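Local coordinates for protein MamA (Candidatus Magnetobacterium bavaricum, PDB 3VTX) that is built of tetratricopeptide repeats, paired antiparallel helices stacked into a solenoid, a fold that commonly serves as a scaffold for protein-protein contacts, at residues Ala91-Asp94 and Ala95-Ala99; Gly114-Tyr117 and Asp118-Glu122; Pro138-Ile141 and Arg142-Gln145; Leu149-Glu152 and Gly153-Leu156. One frame throughout, in Å; residues are numbered along the deposited sequence. Where two conformers were deposited one is given.

Interaction 1: Ala91-Asp94 and Ala95-Ala99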
loop_
_atom_site.group_PDB
_atom_site.type_symbol
_atom_site.label_atom_id
_atom_site.label_comp_id
_atom_site.label_asym_id
_atom_site.label_seq_id
_atom_site.Cartn_x
_atom_site.Cartn_y
_atom_site.Cartn_z
ATOM N N ALA A 91 7.559 -6.707 -9.943
ATOM C CA ALA A 91 6.174 -6.514 -10.259
ATOM C C ALA A 91 5.599 -5.432 -9.320
ATOM O O ALA A 91 4.626 -4.791 -9.661
ATOM C CB ALA A 91 5.367 -7.878 -10.085
ATOM N N ALA A 92 6.116 -5.362 -8.112
ATOM C CA ALA A 92 5.664 -4.389 -7.124
ATOM C C ALA A 92 5.997 -2.983 -7.636
ATOM O O ALA A 92 5.174 -2.110 -7.599
ATOM C CB ALA A 92 6.272 -4.622 -5.745
ATOM N N ILE A 93 7.260 -2.794 -8.007
ATOM C CA ILE A 93 7.712 -1.513 -8.593
ATOM C C ILE A 93 6.827 -1.152 -9.763
ATOM O O ILE A 93 6.342 -0.029 -9.868
ATOM C CB ILE A 93 9.192 -1.588 -9.018
ATOM C CG1 ILE A 93 10.122 -1.680 -7.797
ATOM C CG2 ILE A 93 9.603 -0.356 -9.823
ATOM C CD1 ILE A 93 11.512 -2.175 -8.170
ATOM N N ASP A 94 6.678 -2.083 -10.704
ATOM C CA ASP A 94 5.929 -1.763 -11.933
ATOM C C ASP A 94 4.530 -1.246 -11.599
ATOM O O ASP A 94 4.139 -0.181 -12.055
ATOM C CB ASP A 94 5.835 -2.938 -12.896
ATOM C CG ASP A 94 7.179 -3.355 -13.503
ATOM O OD1 ASP A 94 8.230 -2.632 -13.440
ATOM O OD2 ASP A 94 7.186 -4.498 -14.028
ATOM N N ALA A 95 3.808 -1.953 -10.721
ATOM C CA ALA A 95 2.527 -1.538 -10.306
ATOM C C ALA A 95 2.481 -0.263 -9.527
ATOM O O ALA A 95 1.617 0.548 -9.764
ATOM C CB ALA A 95 1.824 -2.682 -9.456
ATOM N N LEU A 96 3.417 -0.061 -8.595
ATOM C CA LEU A 96 3.398 1.138 -7.802
ATOM C C LEU A 96 3.696 2.369 -8.696
ATOM O O LEU A 96 3.080 3.427 -8.486
ATOM C CB LEU A 96 4.424 1.078 -6.673
ATOM C CG LEU A 96 4.081 0.013 -5.639
ATOM C CD1 LEU A 96 5.249 -0.367 -4.769
ATOM C CD2 LEU A 96 2.945 0.513 -4.768
ATOM N N GLN A 97 4.593 2.192 -9.664
ATOM C CA GLN A 97 4.911 3.242 -10.660
ATOM C C GLN A 97 3.634 3.615 -11.419
ATOM O O GLN A 97 3.358 4.820 -11.684
ATOM C CB GLN A 97 5.977 2.779 -11.674
ATOM C CG GLN A 97 7.423 2.820 -11.177
ATOM C CD GLN A 97 8.393 2.293 -12.221
ATOM O OE1 GLN A 97 7.993 1.649 -13.180
ATOM N NE2 GLN A 97 9.668 2.561 -12.030
ATOM N N ARG A 98 2.878 2.604 -11.790
ATOM C CA ARG A 98 1.623 2.863 -12.454
ATOM C C ARG A 98 0.660 3.592 -11.597
ATOM O O ARG A 98 -0.017 4.475 -12.085
ATOM C CB ARG A 98 1.007 1.638 -13.082
ATOM C CG ARG A 98 1.826 1.171 -14.310
ATOM C CD ARG A 98 1.141 0.135 -15.188
ATOM N NE ARG A 98 1.858 -1.146 -15.164
ATOM C CZ ARG A 98 2.886 -1.503 -15.937
ATOM N NH1 ARG A 98 3.374 -0.693 -16.878
ATOM N NH2 ARG A 98 3.419 -2.705 -15.772
ATOM N N ALA A 99 0.595 3.260 -10.300
ATOM C CA ALA A 99 -0.283 3.966 -9.380
ATOM C C ALA A 99 0.066 5.452 -9.293
ATOM O O ALA A 99 -0.812 6.361 -9.223
ATOM C CB ALA A 99 -0.190 3.348 -7.953
HETATM O O HOH W 1 5.418 0.851 -14.462
#

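Interaction 2: Gly114-Tyr117 and Asp118-Glu122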
loop_
_atom_site.group_PDB
_atom_site.type_symbol
_atom_site.label_atom_id
_atom_site.label_comp_id
_atom_site.label_asym_id
_atom_site.label_seq_id
_atom_site.Cartn_x
_atom_site.Cartn_y
_atom_site.Cartn_z
ATOM N N GLY A 114 9.236 3.327 -2.032
ATOM C CA GLY A 114 10.484 3.531 -1.324
ATOM C C GLY A 114 10.912 2.320 -0.468
ATOM O O GLY A 114 12.102 1.903 -0.501
ATOM N N LEU A 115 9.935 1.707 0.202
ATOM C CA LEU A 115 10.176 0.516 1.007
ATOM C C LEU A 115 10.682 -0.594 0.091
ATOM O O LEU A 115 11.659 -1.326 0.446
ATOM C CB LEU A 115 8.943 0.053 1.746
ATOM C CG LEU A 115 8.503 0.999 2.873
ATOM C CD1 LEU A 115 7.204 0.400 3.476
ATOM C CD2 LEU A 115 9.570 1.238 4.018
ATOM N N VAL A 116 10.058 -0.769 -1.048
ATOM C CA VAL A 116 10.465 -1.814 -1.986
ATOM C C VAL A 116 11.936 -1.545 -2.466
ATOM O O VAL A 116 12.797 -2.468 -2.363
ATOM C CB VAL A 116 9.525 -1.945 -3.159
ATOM C CG1 VAL A 116 10.019 -3.070 -4.145
ATOM C CG2 VAL A 116 8.136 -2.291 -2.740
ATOM N N TYR A 117 12.231 -0.344 -2.909
ATOM C CA TYR A 117 13.587 0.008 -3.367
ATOM C C TYR A 117 14.617 -0.185 -2.287
ATOM O O TYR A 117 15.638 -0.822 -2.495
ATOM C CB TYR A 117 13.641 1.416 -3.822
ATOM C CG TYR A 117 13.138 1.651 -5.247
ATOM C CD1 TYR A 117 13.511 0.842 -6.337
ATOM C CD2 TYR A 117 12.381 2.792 -5.500
ATOM C CE1 TYR A 117 13.048 1.145 -7.621
ATOM C CE2 TYR A 117 11.932 3.071 -6.796
ATOM C CZ TYR A 117 12.285 2.259 -7.812
ATOM O OH TYR A 117 11.827 2.612 -9.066
ATOM N N ASP A 118 14.284 0.195 -1.066
ATOM C CA ASP A 118 15.292 0.073 -0.026
ATOM C C ASP A 118 15.565 -1.413 0.258
ATOM O O ASP A 118 16.723 -1.776 0.555
ATOM C CB ASP A 118 14.904 0.764 1.254
ATOM C CG ASP A 118 16.154 1.128 2.147
ATOM O OD1 ASP A 118 17.102 1.696 1.601
ATOM O OD2 ASP A 118 16.111 0.735 3.360
ATOM N N SER A 119 14.531 -2.228 0.155
ATOM C CA SER A 119 14.667 -3.660 0.390
ATOM C C SER A 119 15.561 -4.317 -0.606
ATOM O O SER A 119 16.050 -5.418 -0.317
ATOM C CB SER A 119 13.362 -4.422 0.453
ATOM O OG SER A 119 12.817 -4.611 -0.849
ATOM N N MET A 120 15.692 -3.712 -1.751
ATOM C CA MET A 120 16.542 -4.180 -2.851
ATOM C C MET A 120 17.938 -3.599 -2.822
ATOM O O MET A 120 18.767 -3.968 -3.674
ATOM C CB MET A 120 15.870 -3.807 -4.164
ATOM C CG MET A 120 14.593 -4.552 -4.372
ATOM S SD MET A 120 13.669 -3.747 -5.756
ATOM C CE MET A 120 14.773 -4.005 -7.165
ATOM N N GLY A 121 18.217 -2.689 -1.890
ATOM C CA GLY A 121 19.461 -1.991 -1.896
ATOM C C GLY A 121 19.552 -0.772 -2.778
ATOM O O GLY A 121 20.638 -0.190 -2.965
ATOM N N GLU A 122 18.421 -0.358 -3.303
ATOM C CA GLU A 122 18.359 0.754 -4.181
ATOM C C GLU A 122 18.117 2.011 -3.337
ATOM O O GLU A 122 17.032 2.629 -3.378
ATOM C CB GLU A 122 17.282 0.540 -5.236
ATOM C CG GLU A 122 17.668 -0.508 -6.275
ATOM C CD GLU A 122 18.688 0.009 -7.288
ATOM O OE1 GLU A 122 18.930 1.246 -7.410
ATOM O OE2 GLU A 122 19.287 -0.884 -7.943
#

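Interaction 3: Pro138-Ile141 and Arg142-Gln145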
loop_
_atom_site.group_PDB
_atom_site.type_symbol
_atom_site.label_atom_id
_atom_site.label_comp_id
_atom_site.label_asym_id
_atom_site.label_seq_id
_atom_site.Cartn_x
_atom_site.Cartn_y
_atom_site.Cartn_z
ATOM N N PRO A 138 4.230 15.964 5.281
ATOM C CA PRO A 138 5.408 16.262 6.115
ATOM C C PRO A 138 5.302 15.824 7.560
ATOM O O PRO A 138 6.330 15.757 8.286
ATOM C CB PRO A 138 5.568 17.787 5.957
ATOM C CG PRO A 138 4.254 18.267 5.522
ATOM C CD PRO A 138 3.545 17.172 4.811
ATOM N N GLY A 139 4.111 15.508 8.045
ATOM C CA GLY A 139 3.951 14.973 9.386
ATOM C C GLY A 139 4.154 13.460 9.579
ATOM O O GLY A 139 4.052 12.948 10.665
ATOM N N PHE A 140 4.395 12.753 8.481
ATOM C CA PHE A 140 4.579 11.297 8.546
ATOM C C PHE A 140 6.001 10.938 9.058
ATOM O O PHE A 140 6.952 10.919 8.275
ATOM C CB PHE A 140 4.349 10.667 7.175
ATOM C CG PHE A 140 4.433 9.141 7.208
ATOM C CD1 PHE A 140 3.900 8.413 8.230
ATOM C CD2 PHE A 140 5.007 8.473 6.151
ATOM C CE1 PHE A 140 3.958 7.025 8.232
ATOM C CE2 PHE A 140 5.101 7.076 6.196
ATOM C CZ PHE A 140 4.572 6.375 7.166
ATOM N N ILE A 141 6.056 10.613 10.318
ATOM C CA ILE A 141 7.330 10.444 11.053
ATOM C C ILE A 141 8.175 9.293 10.464
ATOM O O ILE A 141 9.398 9.430 10.295
ATOM C CB ILE A 141 7.066 10.228 12.556
ATOM C CG1 ILE A 141 6.496 11.547 13.198
ATOM C CG2 ILE A 141 8.390 9.916 13.380
ATOM C CD1 ILE A 141 5.654 11.252 14.287
ATOM N N ARG A 142 7.555 8.188 10.139
ATOM C CA ARG A 142 8.329 7.051 9.701
ATOM C C ARG A 142 9.072 7.310 8.405
ATOM O O ARG A 142 10.090 6.705 8.187
ATOM C CB ARG A 142 7.467 5.776 9.575
ATOM C CG ARG A 142 8.367 4.540 9.698
ATOM C CD ARG A 142 7.567 3.276 9.695
ATOM N NE ARG A 142 8.322 2.079 9.955
ATOM C CZ ARG A 142 8.788 1.220 9.059
ATOM N NH1 ARG A 142 9.451 0.137 9.434
ATOM N NH2 ARG A 142 8.659 1.454 7.782
ATOM N N ALA A 143 8.609 8.190 7.534
ATOM C CA ALA A 143 9.334 8.493 6.338
ATOM C C ALA A 143 10.695 9.073 6.633
ATOM O O ALA A 143 11.686 8.786 5.921
ATOM C CB ALA A 143 8.516 9.386 5.421
ATOM N N TYR A 144 10.752 9.941 7.617
ATOM C CA TYR A 144 12.116 10.452 8.067
ATOM C C TYR A 144 12.986 9.339 8.609
ATOM O O TYR A 144 14.174 9.235 8.250
ATOM C CB TYR A 144 11.976 11.478 9.163
ATOM C CG TYR A 144 11.185 12.683 8.676
ATOM C CD1 TYR A 144 11.825 13.782 8.172
ATOM C CD2 TYR A 144 9.805 12.704 8.762
ATOM C CE1 TYR A 144 11.051 14.876 7.685
ATOM C CE2 TYR A 144 9.062 13.815 8.343
ATOM C CZ TYR A 144 9.671 14.851 7.809
ATOM O OH TYR A 144 8.907 15.941 7.407
ATOM N N GLN A 145 12.401 8.397 9.376
ATOM C CA GLN A 145 13.173 7.268 9.872
ATOM C C GLN A 145 13.691 6.430 8.683
ATOM O O GLN A 145 14.829 6.012 8.674
ATOM C CB GLN A 145 12.325 6.412 10.825
ATOM C CG GLN A 145 11.871 7.089 12.066
ATOM C CD GLN A 145 10.875 6.194 12.824
ATOM O OE1 GLN A 145 11.276 5.083 13.266
ATOM N NE2 GLN A 145 9.576 6.526 12.815
#

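Interaction 4: Leu149-Glu152 and Gly153-Leu156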
loop_
_atom_site.group_PDB
_atom_site.type_symbol
_atom_site.label_atom_id
_atom_site.label_comp_id
_atom_site.label_asym_id
_atom_site.label_seq_id
_atom_site.Cartn_x
_atom_site.Cartn_y
_atom_site.Cartn_z
ATOM N N LEU A 149 17.390 5.231 7.438
ATOM C CA LEU A 149 17.862 3.845 7.252
ATOM C C LEU A 149 18.537 3.716 5.866
ATOM O O LEU A 149 19.554 3.022 5.695
ATOM C CB LEU A 149 16.747 2.884 7.385
ATOM C CG LEU A 149 17.073 1.371 7.147
ATOM C CD1 LEU A 149 17.979 0.920 8.305
ATOM C CD2 LEU A 149 15.826 0.514 7.113
ATOM N N ALA A 150 17.949 4.352 4.872
ATOM C CA ALA A 150 18.533 4.333 3.499
ATOM C C ALA A 150 19.910 4.945 3.484
ATOM O O ALA A 150 20.820 4.403 2.815
ATOM C CB ALA A 150 17.606 4.989 2.468
ATOM N N TYR A 151 20.109 6.060 4.179
ATOM C CA TYR A 151 21.449 6.643 4.295
ATOM C C TYR A 151 22.429 5.728 5.017
ATOM O O TYR A 151 23.564 5.621 4.582
ATOM C CB TYR A 151 21.423 8.031 4.972
ATOM C CG TYR A 151 21.093 9.083 3.998
ATOM C CD1 TYR A 151 21.974 9.429 2.964
ATOM C CD2 TYR A 151 19.920 9.848 4.132
ATOM C CE1 TYR A 151 21.617 10.417 2.066
ATOM C CE2 TYR A 151 19.570 10.838 3.228
ATOM C CZ TYR A 151 20.443 11.147 2.222
ATOM O OH TYR A 151 20.105 12.086 1.273
ATOM N N GLU A 152 22.001 5.041 6.089
ATOM C CA GLU A 152 22.844 4.018 6.696
ATOM C C GLU A 152 23.204 2.930 5.668
ATOM O O GLU A 152 24.346 2.437 5.666
ATOM C CB GLU A 152 22.178 3.454 7.968
ATOM C CG GLU A 152 22.648 2.039 8.321
ATOM C CD GLU A 152 23.947 1.935 9.153
ATOM O OE1 GLU A 152 24.610 2.974 9.230
ATOM O OE2 GLU A 152 24.246 0.759 9.689
ATOM N N GLY A 153 22.248 2.572 4.820
ATOM C CA GLY A 153 22.459 1.571 3.777
ATOM C C GLY A 153 23.566 1.981 2.809
ATOM O O GLY A 153 24.332 1.142 2.332
ATOM N N LYS A 154 23.651 3.274 2.571
ATOM C CA LYS A 154 24.737 3.866 1.714
ATOM C C LYS A 154 26.055 4.065 2.407
ATOM O O LYS A 154 27.027 4.582 1.812
ATOM C CB LYS A 154 24.263 5.290 1.264
ATOM C CG LYS A 154 23.181 5.247 0.362
ATOM C CD LYS A 154 22.605 6.633 -0.028
ATOM C CE LYS A 154 23.624 7.626 -0.655
ATOM N NZ LYS A 154 23.859 7.378 -2.030
ATOM N N GLY A 155 26.087 3.833 3.682
ATOM C CA GLY A 155 27.258 4.037 4.494
ATOM C C GLY A 155 27.484 5.468 4.879
ATOM O O GLY A 155 28.622 5.820 5.174
ATOM N N LEU A 156 26.434 6.310 4.872
ATOM C CA LEU A 156 26.481 7.719 5.202
ATOM C C LEU A 156 25.801 7.935 6.561
ATOM O O LEU A 156 24.649 8.444 6.639
ATOM C CB LEU A 156 25.815 8.570 4.114
ATOM C CG LEU A 156 26.445 8.575 2.690
ATOM C CD1 LEU A 156 25.670 9.362 1.656
ATOM C CD2 LEU A 156 27.952 8.955 2.822
#

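Interaction 1: Ala91-Asp94 and Ala95-Ala99
Ala91 opens a ladder of main-chain bonds within helix 89-102, its carbonyl O receiving Ala95 N, as expected when residues four apart face each other across one helical turn. Ala92 O takes Leu96 N in the same way and is also brushed by the leucine's own carbons, CG coming to 3.1 Å of Ala92 O. Ile93 O accepts Gln97 N at 2.8 Å. Their side chains run alongside each other: with CG1 beside the backbone N (chi1 -69°), Ile93 CG2 is left anti to it and, in one of two glutamine conformers, lies 3.7 Å from Gln97 NE2. Asp94 O has two donors, Arg98 N at 3.1 Å and a water at 2.9 Å; in that same conformer the water also donates to Gln97 OE1. Bent at chi3, the Arg98 guanidinium has Asp94 O over one face, towards its rim. Asp94 OD2 and Arg98 NH2, 4.5 Å apart, are opposite charges near each other without a salt bridge; Asp94 OD1 is hydrogen-bonded to Gln90 NE2. Helix 73-85 meets this turn through Asn83 and Tyr76, and helix 107-119 packs Val116 and Tyr117 on Ile93, Leu96 and Gln97.

Interaction 2: Gly114-Tyr117 and Asp118-Glu122
Ser119 OG makes the shortest hydrogen bond at this helix end, donating to Val116 O at 2.6 Å. The hydroxyl is placed for it by standing between its own N and carbonyl carbon (chi1 76°), and it adds a short bond to Val116 O beside the weak amide one from Met120 N; Lys89 bonds the same hydroxyl from outside. Earlier in the turn the regular pattern still holds, with Asp118 N on Gly114 O and Ser119 N on Leu115 O. Tyr117 O takes Glu122 N at 2.9 Å and Met120 N at 3.0 Å from opposite faces of its carbonyl plane. The bond from Glu122, together with Gly121 N to Asp118 O, forms a Schellman motif: Gly121 turns to positive phi (84°), and the chain leaves helix 107-119 for Glu122, the N-cap residue of the next helix. Asp118 OD1 bonds His123.

Apolar contacts line the flank. Val116 and Met120 run side by side, CG1 of the valine 4.0 Å from SD of the methionine, whose chain bends at chi3. Glu122 CB approaches the Tyr117 ring obliquely, 3.9 Å from CD1, and the carboxylate plane is turned 63° from the ring. Lys125 and Ala126 of helix 123-136 also touch the ring.

The chemistry implies a termination in which the last carbonyls find donors as the repeating pattern fails: Val116 O has a hydroxyl beside its weak amide bond, Tyr117 O gains two amides, and Gly121 supplies the backbone angles for the reversal between the paired helices.

Interaction 3: Pro138-Ile141 and Arg142-Gln145
Phe140 lays one face of its ring over the first turn of helix 141-153, covering the backbone N atoms of Arg142 and Ala143 towards its rim. Its CG stands anti to the backbone N (chi1 -176°), which sets the ring on the carbonyl side, against the residues that follow; CD2 then meets Ala143 CB at 3.7 Å and CZ meets Arg142 CB at 3.8 Å. Phenylalanine and arginine point the same way, ring and guanidinium planes 39° apart, and the extended arginine goes on to bond Tyr111 through NH2.

A second aromatic residue also ties the loop to the helix. Tyr144 reaches back past the helix start, and its OH donates to Pro138 O at 2.7 Å, in the carbonyl plane and on a lone pair. Lys170 bonds the same carbonyl, leaving Pro138 O with two donors. The tyrosine ring is met at its edge by oxygens: Phe140 O lies 3.4 Å from CD2, and Ile141 O is also near the ring plane. Phe140 O additionally accepts Ala143 N at 3.3 Å, the donor standing well above the carbonyl plane, and the bond from Gln145 N to Ile141 O is weak. Beside it the Ile141 and Gln145 side chains cross at a slant, CG2 of the isoleucine 3.6 Å from NE2 of the glutamine.

Thus the loop after helix 123-136 is fastened to the opening turn of helix 141-153. Thr133 and Ile134 of helix 123-136 pack on Phe140, Ala143 and Tyr144, while Lys166 and Ala167 of helix 157-169 cover the Ile141 and Tyr144 side; Phe140 also meets Tyr111 edge-to-face.

Interaction 4: Leu149-Glu152 and Gly153-Leu156
Tyr151 O is gripped by Leu156 N at 3.0 Å, a fairly straight bond of 160°, and more weakly by Lys154 N, whose other acceptor is Ala150 O at 3.1 Å. One residue further on, Glu152 O takes Gly155 N at 3.0 Å from far above its carbonyl plane, while Gly153 N still keeps the ordinary helical bond to Leu149 O. The side chains meet beside these bonds. Tyr151 turns the edge of its ring to Leu156, CD1 of the tyrosine lying 3.9 Å from CD1 of the leucine, and the two side chains run at a slant to each other. Lys154 CD comes obliquely to the same ring, 4.1 Å from Tyr151 CD1; bends at chi3 and chi4 then carry NZ on to a salt bridge with Asp124 of helix 123-136. Glu152 pairs through OE1 with Arg157, at the start of helix 157-169, in a salt bridge. Gly155, at positive phi (80°), makes the reversal, and Leu156 takes the N-cap position. With that glycine, the bonds from Leu156 N to Tyr151 O and from Gly155 N to Glu152 O make a Schellman motif, here at the turn joining the two antiparallel helices of a tetratricopeptide repeat.

The four contacts follow one another along the chain and along the helical stack. Interaction 1 lies mid-helix in 89-102, interaction 2 closes helix 107-119, and interactions 3 and 4 lie at the start and the end of helix 141-153, with the adjoining loops, their centres about 16 Å apart. Interactions 1 and 2, about 13 Å apart between centres, touch directly where Ile93 CD1 meets Met120 SD at 3.6 Å. Interaction 2 also meets 3 through Leu115 and Arg142, and 4 through Asp118 against Ala150 and Leu149. Interactions 1 and 4, about 24 Å apart between centres, do not touch. Neighbouring turns thus touch from helix to helix, as expected of a tetratricopeptide solenoid.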